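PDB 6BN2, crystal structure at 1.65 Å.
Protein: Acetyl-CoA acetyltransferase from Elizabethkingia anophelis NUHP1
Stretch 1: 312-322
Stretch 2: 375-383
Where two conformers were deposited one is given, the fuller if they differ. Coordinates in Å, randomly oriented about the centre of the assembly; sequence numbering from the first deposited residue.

Stretch 1, residues 312-322: NLTINDIDFFE
Stretch 2 (375-383) QNNAKYGAA

The strongest polar link between the stretches is made by a side chain. D319, with chi1 in m at -68° and chi2 at -35°, points its CA-to-CB bond toward the second stretch and accepts a hydrogen bond from the backbone of K379, N to OD2 2.8 Å and nearly straight at 168°. The same residue gives back a bond from its own amide, D319 N to Y380 O, 2.8 Å. One residue thus holds the last loop residue, K379, and the first strand residue, Y380, and the lysine side chain, all t, leads away. A water completes the junction: it donates to D317 O (2.7 Å) and to D319 OD2 (2.8 Å), and accepts from Y380 N (3.2 Å), satisfying an amide that has no direct partner across the gap.

Beyond this the backbones run parallel, their strand axes 19° apart and 4.7 Å at closest approach. The register pairs F320 with G381, F321 with A382 and E322 with A383, at CA-CA distances of 4.9, 4.9 and 4.5 Å. Phi lies between -124° and -143° and psi between 110° and 159° through these six residues. A382 supplies both hydrogen bonds of the ladder, its N to F320 O at 3.1 Å and its O from E322 N at 2.9 Å. CA-H...O contacts fill in between: G381 CA to F320 O 3.2 Å, F321 CA to A382 O 3.2 Å, A383 CA to E322 O 3.1 Å.

Before the strand, T314 N and OG1 both donate to D317 OD2, at 2.8 and 2.9 Å. With D317 N to T314 O at 2.9 Å, these bonds shape the entry to the 3-10 segment 315-317, which I318 N to I315 O closes at 3.2 Å.

Packing follows the alternation of the sheet. F321 (chi1 m, chi2 84°) and A382 share one face, CD2 to CB 4.1 Å; I318, m at both chi angles, adds CG2 to the same A382 CB at 4.1 Å and sets CD1 3.9 Å from Y380 CB. F320, E322 and A383 share the other face with G381, which has no side chain. The F320 ring (chi1 m, chi2 92°) reaches back along the second stretch: CE1 lies 3.4 Å from N376 CB, N376 ND2 sits over one ring face, and A378 CB meets the edge, 3.8 Å from CD1. Y380 (chi1 m, chi2 -60°) offers a ring face to L313 (m, t), whose CD1 stands 3.8 Å from the ring centroid, 2° off the normal: a CH-pi contact in which a methyl covers the aromatic cloud.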

# COMPACT_ATOMS: atom_id res chain seq x y z
N ASN A 312 22.20 -11.64 13.62
CA ASN A 312 23.20 -12.21 14.53
C ASN A 312 24.19 -11.15 15.01
O ASN A 312 25.40 -11.40 15.13
CB ASN A 312 23.94 -13.39 13.89
CG ASN A 312 23.02 -14.58 13.64
OD1 ASN A 312 22.41 -15.10 14.57
ND2 ASN A 312 22.92 -14.99 12.39
N LEU A 313 23.67 -9.96 15.29
CA LEU A 313 24.45 -8.84 15.78
C LEU A 313 23.88 -8.37 17.11
O LEU A 313 22.74 -8.65 17.45
CB LEU A 313 24.46 -7.66 14.78
CG LEU A 313 25.16 -7.94 13.46
CD1 LEU A 313 24.92 -6.76 12.52
CD2 LEU A 313 26.66 -8.17 13.69
N THR A 314 24.71 -7.67 17.88
CA THR A 314 24.25 -7.05 19.10
C THR A 314 24.19 -5.55 18.92
O THR A 314 24.73 -4.99 17.96
CB THR A 314 25.17 -7.38 20.28
OG1 THR A 314 26.44 -6.73 20.07
CG2 THR A 314 25.37 -8.88 20.40
N ILE A 315 23.56 -4.88 19.88
CA ILE A 315 23.45 -3.43 19.80
C ILE A 315 24.83 -2.78 19.80
O ILE A 315 25.03 -1.73 19.17
CB ILE A 315 22.53 -2.91 20.92
CG1 ILE A 315 22.06 -1.49 20.60
CG2 ILE A 315 23.21 -2.99 22.27
CD1 ILE A 315 20.57 -1.33 20.65
N ASN A 316 25.82 -3.40 20.47
CA ASN A 316 27.19 -2.88 20.47
C ASN A 316 27.86 -2.96 19.11
O ASN A 316 28.87 -2.28 18.90
CB ASN A 316 28.04 -3.64 21.49
CG ASN A 316 28.04 -2.98 22.85
OD1 ASN A 316 27.25 -2.06 23.10
ND2 ASN A 316 28.91 -3.44 23.74
N ASP A 317 27.35 -3.78 18.19
CA ASP A 317 27.93 -3.88 16.86
C ASP A 317 27.51 -2.74 15.94
O ASP A 317 28.10 -2.59 14.86
CB ASP A 317 27.54 -5.22 16.22
CG ASP A 317 28.19 -6.40 16.92
OD1 ASP A 317 29.44 -6.42 17.06
OD2 ASP A 317 27.47 -7.31 17.38
N ILE A 318 26.52 -1.95 16.32
CA ILE A 318 26.01 -0.89 15.46
C ILE A 318 26.79 0.39 15.72
O ILE A 318 26.92 0.83 16.86
CB ILE A 318 24.51 -0.65 15.70
CG1 ILE A 318 23.71 -1.95 15.53
CG2 ILE A 318 24.03 0.45 14.77
CD1 ILE A 318 23.83 -2.59 14.14
N ASP A 319 27.33 0.98 14.64
CA ASP A 319 28.13 2.19 14.79
C ASP A 319 27.27 3.45 14.84
O ASP A 319 27.57 4.37 15.60
CB ASP A 319 29.13 2.29 13.63
CG ASP A 319 30.21 1.21 13.69
OD1 ASP A 319 30.63 0.85 14.81
OD2 ASP A 319 30.65 0.74 12.62
N PHE A 320 26.22 3.50 14.02
CA PHE A 320 25.37 4.68 13.94
C PHE A 320 23.93 4.26 13.75
O PHE A 320 23.64 3.23 13.13
CB PHE A 320 25.80 5.62 12.80
CG PHE A 320 27.09 6.32 13.09
CD1 PHE A 320 28.30 5.76 12.70
CD2 PHE A 320 27.09 7.48 13.85
CE1 PHE A 320 29.51 6.39 13.03
CE2 PHE A 320 28.29 8.12 14.17
CZ PHE A 320 29.50 7.57 13.77
N PHE A 321 23.02 5.10 14.27
CA PHE A 321 21.59 4.83 14.26
C PHE A 321 20.86 6.01 13.65
O PHE A 321 21.24 7.17 13.86
CB PHE A 321 21.02 4.64 15.67
CG PHE A 321 21.66 3.53 16.45
CD1 PHE A 321 22.85 3.74 17.14
CD2 PHE A 321 21.05 2.28 16.53
CE1 PHE A 321 23.44 2.72 17.89
CE2 PHE A 321 21.63 1.25 17.27
CZ PHE A 321 22.82 1.47 17.95
N GLU A 322 19.75 5.72 12.95
CA GLU A 322 18.79 6.74 12.55
C GLU A 322 17.44 6.32 13.10
O GLU A 322 16.88 5.32 12.64
CB GLU A 322 18.72 6.90 11.03
CG GLU A 322 19.89 7.62 10.42
CD GLU A 322 19.81 9.12 10.61
OE1 GLU A 322 20.87 9.73 10.85
OE2 GLU A 322 18.70 9.69 10.51
N GLN A 375 30.43 8.84 5.87
CA GLN A 375 31.08 10.04 6.41
C GLN A 375 31.93 9.72 7.63
O GLN A 375 32.92 10.42 7.91
CB GLN A 375 30.02 11.08 6.77
CG GLN A 375 29.38 11.70 5.52
CD GLN A 375 28.00 12.28 5.77
OE1 GLN A 375 27.56 12.41 6.91
NE2 GLN A 375 27.30 12.60 4.69
N ASN A 376 31.59 8.66 8.35
CA ASN A 376 32.28 8.28 9.57
C ASN A 376 33.09 7.00 9.42
O ASN A 376 33.55 6.46 10.43
CB ASN A 376 31.25 8.16 10.70
CG ASN A 376 30.65 9.51 11.07
OD1 ASN A 376 31.25 10.26 11.84
ND2 ASN A 376 29.49 9.84 10.51
N ASN A 377 33.29 6.52 8.19
CA ASN A 377 34.09 5.33 7.92
C ASN A 377 33.65 4.17 8.82
O ASN A 377 34.48 3.47 9.42
CB ASN A 377 35.58 5.63 8.11
CG ASN A 377 36.47 4.54 7.54
OD1 ASN A 377 36.13 3.92 6.53
ND2 ASN A 377 37.61 4.31 8.18
N ALA A 378 32.35 3.97 8.90
CA ALA A 378 31.72 3.01 9.80
C ALA A 378 31.30 1.76 9.03
O ALA A 378 31.38 1.70 7.80
CB ALA A 378 30.51 3.65 10.49
N LYS A 379 30.84 0.75 9.78
CA LYS A 379 30.46 -0.53 9.18
C LYS A 379 28.95 -0.77 9.26
O LYS A 379 28.25 -0.63 8.26
CB LYS A 379 31.21 -1.68 9.86
CG LYS A 379 30.98 -3.02 9.16
CD LYS A 379 31.81 -4.13 9.77
CE LYS A 379 31.64 -5.41 8.97
NZ LYS A 379 32.39 -6.53 9.59
N TYR A 380 28.43 -1.10 10.44
CA TYR A 380 27.01 -1.39 10.58
C TYR A 380 26.22 -0.16 11.03
O TYR A 380 26.64 0.59 11.92
CB TYR A 380 26.78 -2.53 11.57
CG TYR A 380 27.30 -3.87 11.11
CD1 TYR A 380 26.81 -4.45 9.94
CD2 TYR A 380 28.24 -4.56 11.85
CE1 TYR A 380 27.27 -5.68 9.52
CE2 TYR A 380 28.70 -5.79 11.44
CZ TYR A 380 28.21 -6.35 10.27
OH TYR A 380 28.67 -7.58 9.87
N GLY A 381 25.05 0.02 10.42
CA GLY A 381 24.10 1.02 10.88
C GLY A 381 22.73 0.41 11.04
O GLY A 381 22.41 -0.63 10.46
N ALA A 382 21.90 1.07 11.84
CA ALA A 382 20.51 0.64 11.97
C ALA A 382 19.59 1.84 11.89
O ALA A 382 19.90 2.92 12.41
CB ALA A 382 20.27 -0.11 13.30
N ALA A 383 18.45 1.66 11.24
CA ALA A 383 17.42 2.69 11.17
C ALA A 383 16.11 2.11 11.67
O ALA A 383 15.84 0.93 11.45
CB ALA A 383 17.22 3.21 9.75
O HOH W 1 29.98 -1.89 13.07